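Pectate lyase (Bacillus subtilis, PDB 5AMV) cleaves polygalacturonate, the backbone of pectin, by calcium-dependent elimination, leaving oligosaccharides with an unsaturated galacturonosyl group at the non-reducing end. Local coordinates at residues Ser315-Asn323 with Val369-Asp380; Ile336-Asp347 with Ala359-Val369. All blocks are in the same frame, centred on the assembly; numbering follows the deposited sequence. Where two conformers were deposited one is given.

Interaction 1: residues Ser315-Asn323 with Val369-Asp380; sequences SSKIYAQNN and VGWTPSLHGSID
Strand 317-326 of the parallel beta-helix meets the irregular chain 369-380 through the ring of Tyr319. Pro373 sits on that ring. Its CD lies 3.3 Å from Tyr319 CD1 and almost straight above the ring centre, a CH-pi contact. Trp371 meets Tyr319 differently. The edge of the tyrosine is turned toward the face of the indole six-membered ring, with the planes at 61°. Tyr319 CG stands anti to the backbone N (chi1 -165°), which directs the ring at the crossing chain. Val369 CG2 touches the ring edge 3.9 Å from Tyr319 CD2. Shortening Tyr319 to an alanine would remove the ring, is likely to leave Pro373 CD without the face it covers, and would probably open a gap beside Trp371 and Val369.

In the right-handed beta-helix of polysaccharide lyase family 1, such strands stack coil upon coil. Here the chain 369-380 runs over the outer side of the coils, and Pro373 and Ile379 also touch strand 287-296. Trp371 NE1 donates to Lys317 O at 2.9 Å, with the acceptor near the indole plane. The aliphatic chain of Lys317 passes Val369 in the opposite direction, its CD 3.4 Å from Val369 O. Farther along, Ile379 CD1 packs 3.2 Å from Gln321 OE1, which accepts a hydrogen bond from His289. Asn322 ND2 donates to Asp380 O at 2.9 Å and 169°, the acceptor lying in the amide plane.

Interaction 2: residues Ile336-Asp347 with Ala359-Val369; sequences ISVFSGGTALYD and ASAANGLSSSV. With ADA (alpha-D-galactopyranuronic acid), chain B.
Backbone bonds join Thr343 and Leu345 to Ser366, forming a single beta bridge between Ala344 and Ser366 at the end of the parallel beta-helix. Ser366 N donates to Thr343 O at 3.0 Å, in the carbonyl plane. Leu345 N returns a 2.9 Å bond to Ser366 O.

Side-chain polar bonds hold the short, weakly bonded helix at about 359-362. The Asp347 carboxylate takes two backbone N-H groups, one per oxygen and both on the syn side. Ser360 N reaches OD1 and Ala359 N reaches OD2, somewhat out of the carboxylate plane. Asp347 OD2 also bonds Thr350. Ser360 OG, anti to its own N (chi1 -176°), donates to Leu345 O at 2.6 Å. Within 359-369, Asn363 ND2 donates to Ala359 O at 2.9 Å and 180°. A Schellman motif with Gly364 as its C-prime residue ends the helix.

The type II turn from Phe339 to Gly342 leads back from strand 336-338. Phe339 lines the glycan pocket, its CE1 3.3 Å from O6A of the galacturonate, and its ring makes a cation-pi contact with Arg282.

Apolar contacts fill the space between. Leu365 CD1 reaches Ile336 CD1 at 3.8 Å and also meets Leu345 CB and Val338 CG2. Val338 and Leu365 approach tip to tip. Val369 CG1 lies beside Ala344 CB. Ile336 CD1 rests 3.3 Å from Asn363 ND2.

Overall arrangement
From the N terminus, the chain first lays down the earlier coils of the beta-helix and then reaches 315-323. It goes on through strand 336-338 and the turn to 347. Interaction 2 closes a short loop when 359-369 comes back against 336-347. Interaction 1 closes the wider loop around it when 369-380 returns to 315-323. The smaller loop thus lies within the larger, and Val369 belongs to both. The contacts also touch directly: Ala320 N probably bonds Tyr346 O, joining strands 317-326 and 346-348. Interaction 2 joins strand 336-338, the turn after it and the start of strand 346-348 to helix 359-362, close to the glycan pocket. Interaction 1 ties the chain leading to helix 382-392 across the preceding coils.

Interaction 1: residues Ser315-Asn323 with Val369-Asp380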
loop_
_atom_site.group_PDB
_atom_site.type_symbol
_atom_site.label_atom_id
_atom_site.label_comp_id
_atom_site.label_asym_id
_atom_site.label_seq_id
_atom_site.Cartn_x
_atom_site.Cartn_y
_atom_site.Cartn_z
ATOM N N SER A 315 19.544 2.772 4.102
ATOM C CA SER A 315 19.623 4.224 3.929
ATOM C C SER A 315 18.269 4.933 4.186
ATOM O O SER A 315 18.044 6.064 3.736
ATOM C CB SER A 315 20.169 4.528 2.524
ATOM O OG SER A 315 20.479 5.913 2.376
ATOM N N SER A 316 17.349 4.271 4.894
ATOM C CA SER A 316 16.082 4.916 5.204
ATOM C C SER A 316 16.249 6.136 6.082
ATOM O O SER A 316 17.197 6.224 6.898
ATOM C CB SER A 316 15.069 3.950 5.857
ATOM O OG SER A 316 15.592 3.361 7.027
ATOM N N LYS A 317 15.355 7.099 5.918
ATOM C CA LYS A 317 15.414 8.301 6.704
ATOM C C LYS A 317 14.048 8.640 7.291
ATOM O O LYS A 317 13.487 9.690 7.018
ATOM C CB LYS A 317 15.997 9.443 5.861
ATOM C CG LYS A 317 17.461 9.207 5.507
ATOM C CD LYS A 317 17.979 10.241 4.510
ATOM C CE LYS A 317 19.551 10.080 4.356
ATOM N NZ LYS A 317 19.991 8.723 3.996
ATOM N N ILE A 318 13.516 7.728 8.091
ATOM C CA ILE A 318 12.210 7.975 8.712
ATOM C C ILE A 318 12.357 8.993 9.843
ATOM O O ILE A 318 13.253 8.861 10.723
ATOM C CB ILE A 318 11.593 6.664 9.272
ATOM C CG1 ILE A 318 11.345 5.661 8.128
ATOM C CG2 ILE A 318 10.338 6.977 10.102
ATOM C CD1 ILE A 318 10.999 4.256 8.601
ATOM N N TYR A 319 11.497 10.004 9.803
ATOM C CA TYR A 319 11.406 11.014 10.826
ATOM C C TYR A 319 10.011 10.926 11.446
ATOM O O TYR A 319 9.003 11.305 10.830
ATOM C CB TYR A 319 11.679 12.386 10.195
ATOM C CG TYR A 319 11.961 13.505 11.165
ATOM C CD1 TYR A 319 10.926 14.120 11.864
ATOM C CD2 TYR A 319 13.255 13.959 11.352
ATOM C CE1 TYR A 319 11.150 15.182 12.798
ATOM C CE2 TYR A 319 13.507 15.013 12.236
ATOM C CZ TYR A 319 12.461 15.629 12.956
ATOM O OH TYR A 319 12.722 16.677 13.823
ATOM N N ALA A 320 9.968 10.396 12.670
ATOM C CA ALA A 320 8.692 10.043 13.273
ATOM C C ALA A 320 8.360 10.935 14.456
ATOM O O ALA A 320 9.228 11.207 15.302
ATOM C CB ALA A 320 8.705 8.556 13.683
ATOM N N GLN A 321 7.136 11.463 14.479
ATOM C CA GLN A 321 6.696 12.285 15.601
ATOM C C GLN A 321 5.300 11.911 16.085
ATOM O O GLN A 321 4.350 11.829 15.305
ATOM C CB GLN A 321 6.645 13.774 15.212
ATOM C CG GLN A 321 7.995 14.359 14.868
ATOM C CD GLN A 321 7.864 15.741 14.316
ATOM O OE1 GLN A 321 7.383 15.935 13.198
ATOM N NE2 GLN A 321 8.276 16.736 15.104
ATOM N N ASN A 322 5.167 11.794 17.403
ATOM C CA ASN A 322 3.872 11.649 18.037
ATOM C C ASN A 322 2.972 10.541 17.471
ATOM O O ASN A 322 1.785 10.787 17.147
ATOM C CB ASN A 322 3.154 12.992 18.146
ATOM C CG ASN A 322 3.900 13.964 19.084
ATOM O OD1 ASN A 322 5.015 13.641 19.563
ATOM N ND2 ASN A 322 3.280 15.086 19.398
ATOM N N ASN A 323 3.548 9.346 17.380
ATOM C CA ASN A 323 2.834 8.161 16.936
ATOM C C ASN A 323 2.514 7.301 18.132
ATOM O O ASN A 323 3.261 7.325 19.123
ATOM C CB ASN A 323 3.701 7.347 15.944
ATOM C CG ASN A 323 3.972 8.107 14.669
ATOM O OD1 ASN A 323 3.094 8.226 13.826
ATOM N ND2 ASN A 323 5.171 8.696 14.540
ATOM N N VAL A 369 18.435 11.498 11.052
ATOM C CA VAL A 369 18.322 10.914 9.714
ATOM C C VAL A 369 18.742 11.930 8.652
ATOM O O VAL A 369 18.487 11.732 7.471
ATOM C CB VAL A 369 16.867 10.391 9.435
ATOM C CG1 VAL A 369 16.655 9.006 10.120
ATOM C CG2 VAL A 369 15.839 11.440 9.866
ATOM N N GLY A 370 19.409 12.994 9.096
ATOM C CA GLY A 370 20.078 13.916 8.178
ATOM C C GLY A 370 19.173 14.937 7.514
ATOM O O GLY A 370 19.618 15.680 6.596
ATOM N N TRP A 371 17.900 14.987 7.944
ATOM C CA TRP A 371 16.943 15.999 7.501
ATOM C C TRP A 371 15.879 16.249 8.573
ATOM O O TRP A 371 15.745 15.443 9.495
ATOM C CB TRP A 371 16.265 15.578 6.176
ATOM C CG TRP A 371 15.227 14.452 6.374
ATOM C CD1 TRP A 371 15.466 13.174 6.796
ATOM C CD2 TRP A 371 13.812 14.568 6.196
ATOM N NE1 TRP A 371 14.265 12.467 6.905
ATOM C CE2 TRP A 371 13.244 13.301 6.534
ATOM C CE3 TRP A 371 12.973 15.597 5.764
ATOM C CZ2 TRP A 371 11.861 13.046 6.453
ATOM C CZ3 TRP A 371 11.576 15.340 5.688
ATOM C CH2 TRP A 371 11.060 14.069 6.023
ATOM N N THR A 372 15.174 17.378 8.442
ATOM C CA THR A 372 14.021 17.709 9.286
ATOM C C THR A 372 12.860 18.169 8.414
ATOM O O THR A 372 13.010 19.035 7.528
ATOM C CB THR A 372 14.321 18.816 10.303
ATOM O OG1 THR A 372 14.990 19.884 9.633
ATOM C CG2 THR A 372 15.193 18.291 11.428
ATOM N N PRO A 373 11.679 17.553 8.613
ATOM C CA PRO A 373 10.546 17.923 7.757
ATOM C C PRO A 373 10.188 19.385 7.917
ATOM O O PRO A 373 10.177 19.884 9.043
ATOM C CB PRO A 373 9.388 17.091 8.301
ATOM C CG PRO A 373 9.958 16.076 9.217
ATOM C CD PRO A 373 11.420 16.352 9.433
ATOM N N SER A 374 9.863 20.063 6.821
ATOM C CA SER A 374 9.304 21.414 6.949
ATOM C C SER A 374 7.839 21.531 6.471
ATOM O O SER A 374 7.055 22.325 7.044
ATOM C CB SER A 374 10.197 22.436 6.243
ATOM O OG SER A 374 10.550 21.967 4.948
ATOM N N LEU A 375 7.465 20.745 5.459
ATOM C CA LEU A 375 6.099 20.777 4.928
ATOM C C LEU A 375 5.161 19.865 5.694
ATOM O O LEU A 375 5.098 18.667 5.413
ATOM C CB LEU A 375 6.072 20.298 3.469
ATOM C CG LEU A 375 6.279 21.321 2.388
ATOM C CD1 LEU A 375 6.230 20.636 1.053
ATOM C CD2 LEU A 375 5.201 22.423 2.531
ATOM N N HIS A 376 4.443 20.394 6.663
ATOM C CA HIS A 376 3.474 19.589 7.386
ATOM C C HIS A 376 2.435 20.467 8.034
ATOM O O HIS A 376 2.694 21.643 8.313
ATOM C CB HIS A 376 4.161 18.708 8.460
ATOM C CG HIS A 376 4.853 19.499 9.530
ATOM N ND1 HIS A 376 4.170 20.084 10.578
ATOM C CD2 HIS A 376 6.157 19.815 9.703
ATOM C CE1 HIS A 376 5.025 20.729 11.351
ATOM N NE2 HIS A 376 6.238 20.571 10.850
ATOM N N GLY A 377 1.281 19.871 8.325
ATOM C CA GLY A 377 0.229 20.549 9.063
ATOM C C GLY A 377 0.479 20.423 10.557
ATOM O O GLY A 377 1.579 20.011 10.996
ATOM N N SER A 378 -0.542 20.741 11.335
ATOM C CA SER A 378 -0.435 20.698 12.795
ATOM C C SER A 378 -0.198 19.286 13.320
ATOM O O SER A 378 -0.875 18.340 12.919
ATOM C CB SER A 378 -1.696 21.281 13.419
ATOM O OG SER A 378 -1.716 22.676 13.219
ATOM N N ILE A 379 0.767 19.155 14.228
ATOM C CA ILE A 379 1.075 17.871 14.851
ATOM C C ILE A 379 0.352 17.759 16.195
ATOM O O ILE A 379 0.637 18.527 17.127
ATOM C CB ILE A 379 2.607 17.671 14.967
ATOM C CG1 ILE A 379 3.248 17.787 13.578
ATOM C CG2 ILE A 379 2.941 16.321 15.645
ATOM C CD1 ILE A 379 4.750 17.692 13.594
ATOM N N ASP A 380 -0.595 16.827 16.294
ATOM C CA ASP A 380 -1.348 16.577 17.524
ATOM C C ASP A 380 -0.387 16.087 18.585
ATOM O O ASP A 380 0.590 15.384 18.312
ATOM C CB ASP A 380 -2.408 15.480 17.343
ATOM C CG ASP A 380 -3.444 15.816 16.279
ATOM O OD1 ASP A 380 -3.621 17.014 15.933
ATOM O OD2 ASP A 380 -4.086 14.857 15.780
#

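Interaction 2: residues Ile336-Asp347 with Ala359-Val369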
loop_
_atom_site.group_PDB
_atom_site.type_symbol
_atom_site.label_atom_id
_atom_site.label_comp_id
_atom_site.label_asym_id
_atom_site.label_seq_id
_atom_site.Cartn_x
_atom_site.Cartn_y
_atom_site.Cartn_z
ATOM N N ILE A 336 9.890 -1.720 15.999
ATOM C CA ILE A 336 10.479 -1.594 14.645
ATOM C C ILE A 336 11.257 -2.850 14.273
ATOM O O ILE A 336 11.519 -3.733 15.139
ATOM C CB ILE A 336 11.373 -0.319 14.519
ATOM C CG1 ILE A 336 12.740 -0.572 15.212
ATOM C CG2 ILE A 336 10.597 0.899 15.065
ATOM C CD1 ILE A 336 13.688 0.620 15.180
ATOM N N SER A 337 11.597 -2.964 12.983
ATOM C CA SER A 337 12.502 -4.013 12.531
ATOM C C SER A 337 13.611 -3.319 11.731
ATOM O O SER A 337 13.336 -2.504 10.860
ATOM C CB SER A 337 11.788 -5.048 11.665
ATOM O OG SER A 337 12.668 -6.140 11.339
ATOM N N VAL A 338 14.861 -3.628 12.083
ATOM C CA VAL A 338 16.062 -3.053 11.449
ATOM C C VAL A 338 16.669 -4.040 10.452
ATOM O O VAL A 338 16.936 -5.214 10.774
ATOM C CB VAL A 338 17.117 -2.653 12.518
ATOM C CG1 VAL A 338 18.255 -1.934 11.800
ATOM C CG2 VAL A 338 16.487 -1.722 13.594
ATOM N N PHE A 339 16.840 -3.581 9.218
ATOM C CA PHE A 339 17.424 -4.409 8.150
ATOM C C PHE A 339 18.845 -3.895 7.838
ATOM O O PHE A 339 19.202 -2.799 8.247
ATOM C CB PHE A 339 16.513 -4.357 6.921
ATOM C CG PHE A 339 15.110 -4.819 7.207
ATOM C CD1 PHE A 339 14.828 -6.188 7.293
ATOM C CD2 PHE A 339 14.081 -3.894 7.476
ATOM C CE1 PHE A 339 13.533 -6.670 7.593
ATOM C CE2 PHE A 339 12.774 -4.356 7.776
ATOM C CZ PHE A 339 12.491 -5.752 7.837
ATOM N N SER A 340 19.639 -4.709 7.142
ATOM C CA SER A 340 21.002 -4.315 6.767
ATOM C C SER A 340 20.952 -3.005 5.965
ATOM O O SER A 340 20.096 -2.820 5.080
ATOM C CB SER A 340 21.694 -5.438 5.982
ATOM O OG SER A 340 23.057 -5.129 5.722
ATOM N N GLY A 341 21.848 -2.084 6.315
ATOM C CA GLY A 341 21.882 -0.768 5.693
ATOM C C GLY A 341 20.998 0.196 6.470
ATOM O O GLY A 341 21.099 1.405 6.319
ATOM N N GLY A 342 20.124 -0.346 7.319
ATOM C CA GLY A 342 19.303 0.515 8.180
ATOM C C GLY A 342 20.060 0.946 9.427
ATOM O O GLY A 342 20.396 0.124 10.289
ATOM N N THR A 343 20.381 2.221 9.510
ATOM C CA THR A 343 21.239 2.691 10.598
ATOM C C THR A 343 20.675 3.830 11.456
ATOM O O THR A 343 21.258 4.184 12.484
ATOM C CB THR A 343 22.611 3.134 10.038
ATOM O OG1 THR A 343 22.458 4.349 9.279
ATOM C CG2 THR A 343 23.213 2.053 9.169
ATOM N N ALA A 344 19.564 4.443 11.036
ATOM C CA ALA A 344 19.137 5.684 11.637
ATOM C C ALA A 344 17.602 5.767 11.676
ATOM O O ALA A 344 16.931 5.293 10.759
ATOM C CB ALA A 344 19.677 6.867 10.846
ATOM N N LEU A 345 17.100 6.374 12.741
ATOM C CA LEU A 345 15.665 6.628 12.904
ATOM C C LEU A 345 15.538 7.804 13.855
ATOM O O LEU A 345 16.077 7.771 14.986
ATOM C CB LEU A 345 14.921 5.401 13.444
ATOM C CG LEU A 345 13.492 5.608 13.981
ATOM C CD1 LEU A 345 12.512 5.964 12.799
ATOM C CD2 LEU A 345 13.041 4.366 14.710
ATOM N N TYR A 346 14.865 8.853 13.408
ATOM C CA TYR A 346 14.449 9.887 14.342
ATOM C C TYR A 346 13.061 9.517 14.838
ATOM O O TYR A 346 12.165 9.355 14.032
ATOM C CB TYR A 346 14.372 11.272 13.667
ATOM C CG TYR A 346 13.958 12.393 14.595
ATOM C CD1 TYR A 346 12.621 12.601 14.946
ATOM C CD2 TYR A 346 14.914 13.232 15.161
ATOM C CE1 TYR A 346 12.261 13.602 15.835
ATOM C CE2 TYR A 346 14.564 14.245 16.023
ATOM C CZ TYR A 346 13.247 14.432 16.362
ATOM O OH TYR A 346 12.910 15.422 17.250
ATOM N N ASP A 347 12.879 9.402 16.148
ATOM C CA ASP A 347 11.518 9.338 16.672
ATOM C C ASP A 347 11.395 10.115 17.972
ATOM O O ASP A 347 12.260 10.046 18.855
ATOM C CB ASP A 347 10.929 7.891 16.779
ATOM C CG ASP A 347 11.448 7.133 17.956
ATOM O OD1 ASP A 347 12.656 6.835 17.959
ATOM O OD2 ASP A 347 10.664 6.814 18.871
ATOM N N ALA A 359 12.016 4.490 20.304
ATOM C CA ALA A 359 12.231 3.284 19.498
ATOM C C ALA A 359 13.633 3.190 18.906
ATOM O O ALA A 359 14.243 2.120 18.846
ATOM C CB ALA A 359 11.182 3.255 18.342
ATOM N N SER A 360 14.103 4.332 18.420
ATOM C CA SER A 360 15.420 4.416 17.809
ATOM C C SER A 360 16.510 4.031 18.833
ATOM O O SER A 360 17.304 3.144 18.583
ATOM C CB SER A 360 15.646 5.853 17.365
ATOM O OG SER A 360 16.866 5.943 16.696
ATOM N N ALA A 361 16.438 4.654 20.006
ATOM C CA ALA A 361 17.424 4.460 21.055
ATOM C C ALA A 361 17.384 3.011 21.531
ATOM O O ALA A 361 18.423 2.414 21.817
ATOM C CB ALA A 361 17.129 5.398 22.206
ATOM N N ALA A 362 16.175 2.448 21.604
ATOM C CA ALA A 362 15.971 1.060 22.056
ATOM C C ALA A 362 16.630 0.042 21.131
ATOM O O ALA A 362 16.875 -1.134 21.503
ATOM C CB ALA A 362 14.460 0.771 22.230
ATOM N N ASN A 363 16.931 0.497 19.905
ATOM C CA ASN A 363 17.543 -0.356 18.902
ATOM C C ASN A 363 18.985 0.049 18.590
ATOM O O ASN A 363 19.589 -0.489 17.680
ATOM C CB ASN A 363 16.709 -0.339 17.612
ATOM C CG ASN A 363 15.503 -1.252 17.708
ATOM O OD1 ASN A 363 15.612 -2.432 17.400
ATOM N ND2 ASN A 363 14.364 -0.717 18.148
ATOM N N GLY A 364 19.492 0.997 19.370
ATOM C CA GLY A 364 20.860 1.493 19.235
ATOM C C GLY A 364 21.136 2.185 17.907
ATOM O O GLY A 364 22.258 2.149 17.426
ATOM N N LEU A 365 20.112 2.775 17.288
ATOM C CA LEU A 365 20.293 3.417 15.977
ATOM C C LEU A 365 20.743 4.857 16.193
ATOM O O LEU A 365 20.670 5.355 17.325
ATOM C CB LEU A 365 18.957 3.425 15.205
ATOM C CG LEU A 365 18.439 2.042 14.825
ATOM C CD1 LEU A 365 17.024 2.163 14.278
ATOM C CD2 LEU A 365 19.357 1.345 13.803
ATOM N N SER A 366 21.212 5.509 15.122
ATOM C CA SER A 366 21.457 6.942 15.159
ATOM C C SER A 366 20.133 7.697 15.294
ATOM O O SER A 366 19.111 7.327 14.661
ATOM C CB SER A 366 22.202 7.404 13.902
ATOM O OG SER A 366 22.164 8.807 13.811
ATOM N N SER A 367 20.160 8.737 16.114
ATOM C CA SER A 367 18.988 9.535 16.402
ATOM C C SER A 367 18.648 10.540 15.310
ATOM O O SER A 367 17.594 11.160 15.362
ATOM C CB SER A 367 19.170 10.270 17.731
ATOM O OG SER A 367 20.214 11.240 17.629
ATOM N N SER A 368 19.551 10.728 14.348
ATOM C CA SER A 368 19.356 11.701 13.286
ATOM C C SER A 368 19.268 10.981 11.953
ATOM O O SER A 368 19.959 9.988 11.741
ATOM C CB SER A 368 20.550 12.650 13.258
ATOM O OG SER A 368 21.725 11.911 12.959
ATOM N N VAL A 369 18.435 11.498 11.052
ATOM C CA VAL A 369 18.322 10.914 9.714
ATOM C C VAL A 369 18.742 11.930 8.652
ATOM O O VAL A 369 18.487 11.732 7.471
ATOM C CB VAL A 369 16.867 10.391 9.435
ATOM C CG1 VAL A 369 16.655 9.006 10.120
ATOM C CG2 VAL A 369 15.839 11.440 9.866
HETATM C C1 ADA B . 9.757 -10.564 4.710
HETATM C C2 ADA B . 10.184 -11.280 3.417
HETATM C C3 ADA B . 11.711 -11.321 3.312
HETATM C C4 ADA B . 12.303 -9.923 3.368
HETATM C C5 ADA B . 11.860 -9.251 4.663
HETATM C C6 ADA B . 12.243 -7.791 4.570
HETATM O O2 ADA B . 9.732 -12.638 3.511
HETATM O O3 ADA B . 12.097 -11.910 2.062
HETATM O O4 ADA B . 11.773 -9.171 2.256
HETATM O O5 ADA B . 10.411 -9.297 4.809
HETATM O O6B ADA B . 11.312 -6.946 4.677
HETATM O O6A ADA B . 13.454 -7.454 4.363
HETATM O O HOH W 1 13.957 -4.361 16.477
HETATM O O HOH W 2 15.444 10.260 17.760
#